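Local coordinates for allophycocyanin beta-18 subunit apoprotein (Chroococcidiopsis thermalis PCC 7203, PDB 6HRK) that holds biliverdin IX alpha in an all-helical allophycocyanin-derived fold and fluoresces in the far-red, as an artificial fluorescent biliprotein, at residues M56-L60 / S100-M104; L75-A81 / Y129-I134. The protein carries 18 engineered substitutions. The contacts are given in a common frame with arbitrary orientation. Residue numbers count along the deposited sequence, not the author numbering.

Interaction 1: residues M56-L60 / S100-M104. With BLA (biliverdine IX alpha), chain E.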
ATOM      1  N   MET A  56      -0.610   2.727  -5.762  1.00 29.50           N
ATOM      2  CA  MET A  56      -0.822   2.693  -4.312  1.00 30.18           C
ATOM      3  C   MET A  56      -2.249   2.280  -3.957  1.00 30.19           C
ATOM      4  O   MET A  56      -2.454   1.513  -3.014  1.00 30.42           O
ATOM      5  CB  MET A  56      -0.499   4.045  -3.681  1.00 31.04           C
ATOM      6  CG  MET A  56       0.987   4.341  -3.642  1.00 31.82           C
ATOM      7  SD  MET A  56       1.339   5.990  -3.020  1.00 33.43           S
ATOM      8  CE  MET A  56       0.863   5.809  -1.302  1.00 33.29           C
ATOM      9  N   ASN A  57      -3.220   2.775  -4.724  1.00 29.75           N
ATOM     10  CA  ASN A  57      -4.610   2.361  -4.567  1.00 29.30           C
ATOM     11  C   ASN A  57      -4.790   0.867  -4.848  1.00 29.78           C
ATOM     12  O   ASN A  57      -5.512   0.200  -4.115  1.00 29.27           O
ATOM     13  CB  ASN A  57      -5.544   3.194  -5.453  1.00 29.38           C
ATOM     14  CG  ASN A  57      -6.993   3.110  -5.014  1.00 29.13           C
ATOM     15  N   TYR A  58      -4.127   0.343  -5.885  1.00 30.44           N
ATOM     16  CA  TYR A  58      -4.121  -1.110  -6.146  1.00 30.73           C
ATOM     17  C   TYR A  58      -3.598  -1.919  -4.953  1.00 30.49           C
ATOM     18  O   TYR A  58      -4.172  -2.954  -4.613  1.00 31.23           O
ATOM     19  CB  TYR A  58      -3.269  -1.483  -7.374  1.00 30.91           C
ATOM     20  CG  TYR A  58      -3.864  -1.200  -8.741  1.00 31.33           C
ATOM     21  CD1 TYR A  58      -5.192  -1.502  -9.035  1.00 31.89           C
ATOM     22  CD2 TYR A  58      -3.068  -0.684  -9.766  1.00 31.65           C
ATOM     23  CE1 TYR A  58      -5.720  -1.263 -10.296  1.00 32.11           C
ATOM     24  CE2 TYR A  58      -3.586  -0.443 -11.030  1.00 32.03           C
ATOM     25  CZ  TYR A  58      -4.912  -0.732 -11.290  1.00 32.27           C
ATOM     26  OH  TYR A  58      -5.422  -0.498 -12.545  1.00 32.95           O
ATOM     27  N   PHE A  59      -2.512  -1.457  -4.334  1.00 29.86           N
ATOM     28  CA  PHE A  59      -1.896  -2.192  -3.224  1.00 29.93           C
ATOM     29  C   PHE A  59      -2.754  -2.177  -1.957  1.00 30.45           C
ATOM     30  O   PHE A  59      -2.907  -3.214  -1.312  1.00 31.22           O
ATOM     31  CB  PHE A  59      -0.479  -1.679  -2.931  1.00 29.43           C
ATOM     32  CG  PHE A  59       0.520  -2.006  -4.012  1.00 29.02           C
ATOM     33  CD1 PHE A  59       0.752  -3.328  -4.390  1.00 28.73           C
ATOM     34  CD2 PHE A  59       1.245  -0.996  -4.646  1.00 29.02           C
ATOM     35  CE1 PHE A  59       1.672  -3.635  -5.383  1.00 28.79           C
ATOM     36  CE2 PHE A  59       2.167  -1.299  -5.640  1.00 28.71           C
ATOM     37  CZ  PHE A  59       2.382  -2.619  -6.009  1.00 28.79           C
ATOM     38  N   LEU A  60      -3.311  -1.017  -1.615  1.00 31.00           N
ATOM     39  CA  LEU A  60      -4.272  -0.905  -0.508  1.00 31.56           C
ATOM     40  C   LEU A  60      -5.532  -1.742  -0.761  1.00 32.95           C
ATOM     41  O   LEU A  60      -6.078  -2.349   0.163  1.00 33.35           O
ATOM     42  CB  LEU A  60      -4.665   0.559  -0.287  1.00 31.29           C
ATOM     43  CG  LEU A  60      -5.589   0.886   0.896  1.00 31.07           C
ATOM     44  CD1 LEU A  60      -4.914   0.575   2.222  1.00 30.99           C
ATOM     45  CD2 LEU A  60      -6.019   2.345   0.839  1.00 30.99           C
ATOM     46  N   SER A 100       5.740   3.186   0.681  1.00 30.29           N
ATOM     47  CA  SER A 100       4.381   3.686   0.414  1.00 30.80           C
ATOM     48  C   SER A 100       3.298   2.750   0.956  1.00 31.04           C
ATOM     49  O   SER A 100       2.299   3.212   1.510  1.00 31.43           O
ATOM     50  CB  SER A 100       4.175   3.929  -1.086  1.00 31.13           C
ATOM     51  OG  SER A 100       4.351   2.743  -1.838  1.00 31.29           O
ATOM     52  N   ILE A 101       3.518   1.444   0.808  1.00 31.29           N
ATOM     53  CA  ILE A 101       2.628   0.417   1.360  1.00 31.13           C
ATOM     54  C   ILE A 101       2.686   0.439   2.892  1.00 31.49           C
ATOM     55  O   ILE A 101       1.649   0.455   3.554  1.00 31.42           O
ATOM     56  CB  ILE A 101       2.973  -0.987   0.798  1.00 31.15           C
ATOM     57  CG1 ILE A 101       2.662  -1.040  -0.705  1.00 31.40           C
ATOM     58  CG2 ILE A 101       2.198  -2.090   1.515  1.00 31.08           C
ATOM     59  CD1 ILE A 101       3.426  -2.109  -1.456  1.00 31.66           C
ATOM     60  N   GLN A 102       3.897   0.462   3.444  1.00 31.76           N
ATOM     61  CA  GLN A 102       4.084   0.498   4.899  1.00 32.17           C
ATOM     62  C   GLN A 102       3.578   1.804   5.534  1.00 31.97           C
ATOM     63  O   GLN A 102       3.178   1.809   6.698  1.00 31.90           O
ATOM     64  CB  GLN A 102       5.558   0.265   5.269  1.00 33.11           C
ATOM     65  CG  GLN A 102       6.129  -1.097   4.874  1.00 33.68           C
ATOM     66  CD  GLN A 102       5.711  -2.228   5.801  1.00 35.00           C
ATOM     67  OE1 GLN A 102       4.625  -2.208   6.380  1.00 36.38           O
ATOM     68  NE2 GLN A 102       6.575  -3.230   5.935  1.00 35.44           N
ATOM     69  N   LEU A 103       3.607   2.899   4.773  1.00 31.93           N
ATOM     70  CA  LEU A 103       2.993   4.164   5.191  1.00 32.12           C
ATOM     71  C   LEU A 103       1.479   4.027   5.237  1.00 32.65           C
ATOM     72  O   LEU A 103       0.851   4.420   6.221  1.00 33.00           O
ATOM     73  CB  LEU A 103       3.373   5.311   4.245  1.00 32.19           C
ATOM     74  CG  LEU A 103       4.791   5.875   4.376  1.00 31.94           C
ATOM     75  CD1 LEU A 103       5.143   6.702   3.149  1.00 31.72           C
ATOM     76  CD2 LEU A 103       4.941   6.704   5.644  1.00 31.90           C
ATOM     77  N   MET A 104       0.905   3.471   4.166  1.00 33.06           N
ATOM     78  CA  MET A 104      -0.539   3.196   4.090  1.00 32.54           C
ATOM     79  C   MET A 104      -1.016   2.260   5.203  1.00 32.70           C
ATOM     80  O   MET A 104      -2.143   2.402   5.673  1.00 32.57           O
ATOM     81  CB  MET A 104      -0.933   2.639   2.711  1.00 32.08           C
ATOM     82  CG  MET A 104      -1.035   3.700   1.623  1.00 31.87           C
ATOM     83  SD  MET A 104      -1.710   3.109   0.053  1.00 31.93           S
ATOM     84  CE  MET A 104      -0.513   1.851  -0.389  1.00 31.68           C
TER
HETATM   85  CHA BLA E 201       3.385   1.396 -14.385  1.00 34.19           C
HETATM   86  NA  BLA E 201       2.411  -0.139 -12.515  1.00 34.84           N
HETATM   87  C1A BLA E 201       2.776   0.144 -13.789  1.00 34.77           C
HETATM   88  C2A BLA E 201       2.475  -1.048 -14.624  1.00 35.17           C
HETATM   89  C3A BLA E 201       1.940  -2.007 -13.780  1.00 35.21           C
HETATM   90  C4A BLA E 201       1.893  -1.393 -12.421  1.00 34.68           C
HETATM   91  CMA BLA E 201       1.493  -3.388 -14.187  1.00 35.51           C
HETATM   92  CAA BLA E 201       2.729  -1.174 -16.114  1.00 35.38           C
HETATM   93  CBA BLA E 201       1.441  -1.240 -16.932  1.00 35.27           C
HETATM   94  CGA BLA E 201       0.523  -0.078 -16.644  1.00 35.34           C
HETATM   95  O1A BLA E 201      -0.418  -0.254 -15.842  1.00 35.94           O
HETATM   96  O2A BLA E 201       0.733   1.012 -17.215  1.00 35.34           O
HETATM   97  CHB BLA E 201       1.414  -2.027 -11.125  1.00 34.77           C
HETATM   98  NB  BLA E 201      -0.800  -2.812 -12.197  1.00 35.12           N
HETATM   99  C1B BLA E 201       0.075  -2.743 -11.154  1.00 34.94           C
HETATM  100  C2B BLA E 201      -0.432  -3.443 -10.039  1.00 34.79           C
HETATM  101  C3B BLA E 201      -1.672  -3.989 -10.357  1.00 35.19           C
HETATM  102  C4B BLA E 201      -1.834  -3.544 -11.757  1.00 35.25           C
HETATM  103  CMB BLA E 201       0.268  -3.569  -8.707  1.00 34.74           C
HETATM  104  OB  BLA E 201      -3.006  -3.851 -12.606  1.00 35.54           O
HETATM  105  CAB BLA E 201      -2.572  -4.823  -9.463  1.00 35.75           C
HETATM  106  CBB BLA E 201      -4.009  -4.859  -9.939  1.00 36.25           C
HETATM  107  NC  BLA E 201       4.483   2.648  -8.814  1.00 32.37           N
HETATM  108  C1C BLA E 201       4.457   2.470  -7.494  1.00 32.09           C
HETATM  109  C2C BLA E 201       5.015   3.694  -6.832  1.00 31.84           C
HETATM  110  C3C BLA E 201       4.637   4.713  -7.895  1.00 31.91           C
HETATM  111  C4C BLA E 201       4.889   3.976  -9.222  1.00 32.44           C
HETATM  112  CMC BLA E 201       4.421   3.970  -5.457  1.00 32.13           C
HETATM  113  OC  BLA E 201       4.003   1.508  -6.897  1.00 31.45           O
HETATM  114  CAC BLA E 201       5.222   6.121  -7.711  1.00 31.70           C
HETATM  115  CBC BLA E 201       6.701   6.201  -8.004  1.00 32.31           C
HETATM  116  CHD BLA E 201       4.022   4.523 -10.347  1.00 32.78           C
HETATM  117  ND  BLA E 201       3.592   2.757 -12.163  1.00 33.71           N
HETATM  118  C1D BLA E 201       4.090   3.957 -11.746  1.00 32.99           C
HETATM  119  C2D BLA E 201       4.620   4.687 -12.927  1.00 33.46           C
HETATM  120  C3D BLA E 201       4.423   3.766 -14.063  1.00 33.86           C
HETATM  121  C4D BLA E 201       3.760   2.563 -13.499  1.00 34.01           C
HETATM  122  CMD BLA E 201       5.258   6.051 -12.971  1.00 33.49           C
HETATM  123  CAD BLA E 201       4.795   3.999 -15.507  1.00 34.29           C
HETATM  124  CBD BLA E 201       6.270   3.744 -15.754  1.00 34.64           C
HETATM  125  CGD BLA E 201       6.553   4.084 -17.195  1.00 34.98           C
HETATM  126  O1D BLA E 201       6.769   3.147 -17.988  1.00 35.72           O
HETATM  127  O2D BLA E 201       6.551   5.289 -17.538  1.00 35.47           O

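Interaction 2: residues L75-A81 / Y129-I134. Engineered in segment 75-81: M79 (natural residue Leu). Engineered in segment 129-134: I130 (natural residue Val), A131 (natural residue Val), V133 (natural residue Glu).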
ATOM      1  N   LEU A  75      -3.596 -13.606  -2.200  1.00 40.57           N
ATOM      2  CA  LEU A  75      -2.792 -12.852  -3.168  1.00 41.10           C
ATOM      3  C   LEU A  75      -1.801 -13.768  -3.888  1.00 41.54           C
ATOM      4  O   LEU A  75      -1.124 -14.575  -3.254  1.00 42.07           O
ATOM      5  CB  LEU A  75      -2.031 -11.714  -2.472  1.00 41.10           C
ATOM      6  CG  LEU A  75      -2.880 -10.655  -1.757  1.00 40.76           C
ATOM      7  CD1 LEU A  75      -2.036  -9.858  -0.775  1.00 40.71           C
ATOM      8  CD2 LEU A  75      -3.560  -9.731  -2.755  1.00 40.54           C
ATOM      9  N   ASP A  76      -1.723 -13.631  -5.210  1.00 42.69           N
ATOM     10  CA  ASP A  76      -0.865 -14.473  -6.040  1.00 43.56           C
ATOM     11  C   ASP A  76       0.579 -13.972  -5.961  1.00 44.31           C
ATOM     12  O   ASP A  76       0.863 -12.829  -6.334  1.00 44.33           O
ATOM     13  CB  ASP A  76      -1.363 -14.460  -7.494  1.00 43.93           C
ATOM     14  CG  ASP A  76      -0.733 -15.550  -8.354  1.00 44.38           C
ATOM     15  OD1 ASP A  76      -0.407 -16.637  -7.831  1.00 45.19           O
ATOM     16  OD2 ASP A  76      -0.584 -15.322  -9.572  1.00 44.94           O
ATOM     17  N   GLU A  77       1.480 -14.826  -5.470  1.00 43.81           N
ATOM     18  CA  GLU A  77       2.891 -14.462  -5.286  1.00 43.29           C
ATOM     19  C   GLU A  77       3.631 -14.266  -6.615  1.00 42.70           C
ATOM     20  O   GLU A  77       4.559 -13.460  -6.688  1.00 43.26           O
ATOM     21  CB  GLU A  77       3.612 -15.510  -4.421  1.00 43.85           C
ATOM     22  CG  GLU A  77       5.025 -15.120  -3.998  1.00 44.65           C
ATOM     23  CD  GLU A  77       5.579 -15.998  -2.889  1.00 45.33           C
ATOM     24  OE1 GLU A  77       5.205 -15.779  -1.717  1.00 46.10           O
ATOM     25  OE2 GLU A  77       6.399 -16.895  -3.184  1.00 45.08           O
ATOM     26  N   ARG A  78       3.229 -15.006  -7.651  1.00 42.04           N
ATOM     27  CA  ARG A  78       3.781 -14.827  -9.002  1.00 40.98           C
ATOM     28  C   ARG A  78       3.399 -13.476  -9.604  1.00 40.04           C
ATOM     29  O   ARG A  78       4.208 -12.852 -10.289  1.00 39.97           O
ATOM     30  CB  ARG A  78       3.311 -15.950  -9.932  1.00 41.50           C
ATOM     31  N   MET A  79       2.167 -13.038  -9.346  1.00 39.35           N
ATOM     32  CA  MET A  79       1.669 -11.747  -9.832  1.00 39.06           C
ATOM     33  C   MET A  79       2.398 -10.576  -9.170  1.00 38.35           C
ATOM     34  O   MET A  79       2.757  -9.605  -9.844  1.00 38.13           O
ATOM     35  CB  MET A  79       0.161 -11.625  -9.580  1.00 39.63           C
ATOM     36  CG  MET A  79      -0.520 -10.509 -10.359  1.00 39.71           C
ATOM     37  SD  MET A  79      -2.062  -9.970  -9.602  1.00 40.01           S
ATOM     38  CE  MET A  79      -2.971 -11.515  -9.552  1.00 40.41           C
ATOM     39  N   LEU A  80       2.605 -10.674  -7.856  1.00 37.42           N
ATOM     40  CA  LEU A  80       3.356  -9.663  -7.100  1.00 36.55           C
ATOM     41  C   LEU A  80       4.839  -9.667  -7.474  1.00 35.65           C
ATOM     42  O   LEU A  80       5.458  -8.605  -7.559  1.00 35.31           O
ATOM     43  CB  LEU A  80       3.191  -9.870  -5.591  1.00 36.28           C
ATOM     44  CG  LEU A  80       1.772  -9.742  -5.030  1.00 36.18           C
ATOM     45  CD1 LEU A  80       1.764 -10.132  -3.560  1.00 36.46           C
ATOM     46  CD2 LEU A  80       1.208  -8.340  -5.221  1.00 36.29           C
ATOM     47  N   ALA A  81       5.395 -10.860  -7.693  1.00 34.93           N
ATOM     48  CA  ALA A  81       6.761 -11.011  -8.219  1.00 34.52           C
ATOM     49  C   ALA A  81       6.888 -10.565  -9.683  1.00 34.00           C
ATOM     50  O   ALA A  81       7.976 -10.207 -10.129  1.00 33.79           O
ATOM     51  CB  ALA A  81       7.234 -12.450  -8.066  1.00 34.65           C
ATOM     52  N   TYR A 129       3.397  -8.406   3.703  1.00 32.76           N
ATOM     53  CA  TYR A 129       3.594  -9.475   2.721  1.00 33.55           C
ATOM     54  C   TYR A 129       3.916  -8.907   1.339  1.00 33.84           C
ATOM     55  O   TYR A 129       4.912  -9.294   0.722  1.00 34.73           O
ATOM     56  CB  TYR A 129       2.364 -10.384   2.641  1.00 33.69           C
ATOM     57  CG  TYR A 129       2.501 -11.492   1.618  1.00 34.00           C
ATOM     58  CD1 TYR A 129       3.428 -12.516   1.794  1.00 34.04           C
ATOM     59  CD2 TYR A 129       1.715 -11.507   0.465  1.00 34.28           C
ATOM     60  CE1 TYR A 129       3.563 -13.531   0.856  1.00 34.43           C
ATOM     61  CE2 TYR A 129       1.839 -12.517  -0.477  1.00 34.47           C
ATOM     62  CZ  TYR A 129       2.764 -13.526  -0.278  1.00 34.57           C
ATOM     63  OH  TYR A 129       2.889 -14.527  -1.213  1.00 35.00           O
ATOM     64  N   ILE A 130       3.071  -7.994   0.866  1.00 33.74           N
ATOM     65  CA  ILE A 130       3.276  -7.327  -0.427  1.00 33.75           C
ATOM     66  C   ILE A 130       4.585  -6.522  -0.419  1.00 34.00           C
ATOM     67  O   ILE A 130       5.324  -6.542  -1.403  1.00 34.09           O
ATOM     68  CB  ILE A 130       2.067  -6.430  -0.815  1.00 33.83           C
ATOM     69  CG1 ILE A 130       0.827  -7.297  -1.086  1.00 33.91           C
ATOM     70  CG2 ILE A 130       2.372  -5.587  -2.052  1.00 33.38           C
ATOM     71  CD1 ILE A 130      -0.476  -6.527  -1.151  1.00 34.07           C
ATOM     72  N   ALA A 131       4.869  -5.837   0.691  1.00 34.41           N
ATOM     73  CA  ALA A 131       6.141  -5.123   0.866  1.00 34.88           C
ATOM     74  C   ALA A 131       7.360  -6.054   0.829  1.00 35.03           C
ATOM     75  O   ALA A 131       8.399  -5.690   0.270  1.00 36.10           O
ATOM     76  CB  ALA A 131       6.132  -4.329   2.164  1.00 35.07           C
ATOM     77  N   ARG A 132       7.228  -7.241   1.420  1.00 34.47           N
ATOM     78  CA  ARG A 132       8.302  -8.241   1.430  1.00 35.00           C
ATOM     79  C   ARG A 132       8.611  -8.801   0.043  1.00 35.22           C
ATOM     80  O   ARG A 132       9.776  -8.903  -0.336  1.00 35.11           O
ATOM     81  CB  ARG A 132       7.960  -9.394   2.381  1.00 34.83           C
ATOM     82  N   VAL A 133       7.567  -9.156  -0.704  1.00 36.16           N
ATOM     83  CA  VAL A 133       7.727  -9.734  -2.045  1.00 36.82           C
ATOM     84  C   VAL A 133       8.141  -8.668  -3.079  1.00 37.22           C
ATOM     85  O   VAL A 133       8.827  -8.990  -4.046  1.00 36.29           O
ATOM     86  CB  VAL A 133       6.453 -10.501  -2.490  1.00 36.89           C
ATOM     87  CG1 VAL A 133       6.599 -11.054  -3.906  1.00 36.86           C
ATOM     88  CG2 VAL A 133       6.159 -11.641  -1.518  1.00 37.14           C
ATOM     89  N   ILE A 134       7.737  -7.414  -2.871  1.00 38.65           N
ATOM     90  CA  ILE A 134       8.174  -6.296  -3.728  1.00 39.97           C
ATOM     91  C   ILE A 134       9.674  -6.018  -3.569  1.00 41.63           C
ATOM     92  O   ILE A 134      10.367  -5.802  -4.566  1.00 42.55           O
ATOM     93  CB  ILE A 134       7.326  -5.010  -3.475  1.00 39.72           C
ATOM     94  CG1 ILE A 134       5.943  -5.148  -4.134  1.00 39.72           C
ATOM     95  CG2 ILE A 134       8.016  -3.739  -3.974  1.00 39.68           C
ATOM     96  CD1 ILE A 134       5.915  -4.965  -5.640  1.00 39.82           C
TER

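Interaction 1: residues M56-L60 / S100-M104
Near the centre of the chain, the axes of segments 56-60 (helix 46-69) and 100-104 (helix 94-115) cross at -54° and come within 10.1 Å. No hydrogen bond joins the two segments; apolar side chains fill the gap and bury 319 Å². M104 (m, t, m) has the most surface covered, 94 Å²: with chi2 extended, its thioether lies against the first turn of the other segment, CE 3.3 Å from M56 O and 4.0 Å from M56 CB, while SD is 3.9 Å from L60 CB. M56 starts the same way (m, t) but takes p at chi3, which sets its CE 3.8 Å from S100 CB. F59, at chi1 m, turns one ring face to I101; the m, t conformer of that isoleucine delivers CD1 4.1 Å from the ring centroid and 19° off the normal, a CH-pi contact. This obliquely crossed helix pair belongs to the globin-like fold of phycobilisome proteins, and here it also forms part of the biliverdin pocket. F59 CZ lies 3.6 Å from the pigment methyl CMB, and M56 CG and S100 OG lie 3.9 and 3.8 Å from its methyl CMC. Y58, whose side chain does not contact segment 100-104, turns one ring face to the pigment ring that holds C4B, CE2 3.6 Å from BLA C4B; R54 and D55, one turn earlier, hydrogen-bond to the same pigment. S100, at chi1 p, keeps its hydroxyl hydrogen-bonded to the carbonyl O of T97 in its own helix. A25 of helix 18-32 touches both M56 and M104.

Interaction 2: residues L75-A81 / Y129-I134
Y129 opens the contact on the helix 125-134 side: at chi1 t its ring extends toward segment 75-81, and OH donates a 2.7 Å hydrogen bond to E77 OE1 at the more exposed margin. L75 CD1 sits at the ring edge, 4.3 Å from Y129 CD2, and L80 CD1 is 3.9 Å from Y129 CE2. The next residue, engineered I130, inserts beside the same two leucines, its CD1 3.7 Å from L75 CD1 and its CG1 3.9 Å from L80 CD1. One turn after Y129, engineered V133 packs CG1 4.0 Å from L80 CB and 4.4 Å from A81 CB, where the backbones are nearest (CA of V133 to CA of A81, 6.4 Å). I134 closes the row, CD1 4.1 Å from L80 O. D76 occupies the N-cap position of helix 77-90; the axes of 77-81 and 129-134 cross at -55°, an oblique helix pair within the globin-like phycobilisome fold, at the flank of the biliverdin pocket.

From the N terminus, helix 46-69 supplies segment 56-60, and the chain next enters helix 77-90 through segment 75-81. Helix 94-115 then returns to helix 46-69, so interaction 1 closes a loop of 39 residues that contains the first half of interaction 2. Helix 125-134 comes back to segment 75-81 and closes a second loop of 47 residues; the two loops cross rather than nest. The centres of the two interactions are about 13 Å apart, yet they touch: I130 CG2 packs 3.6 Å from F59 CD1 and 3.7 Å from I101 CD1, and I134 CD1 lies 4.3 Å from F59 CZ. Helix 125-134 thus bridges the central crossing and helix 77-90.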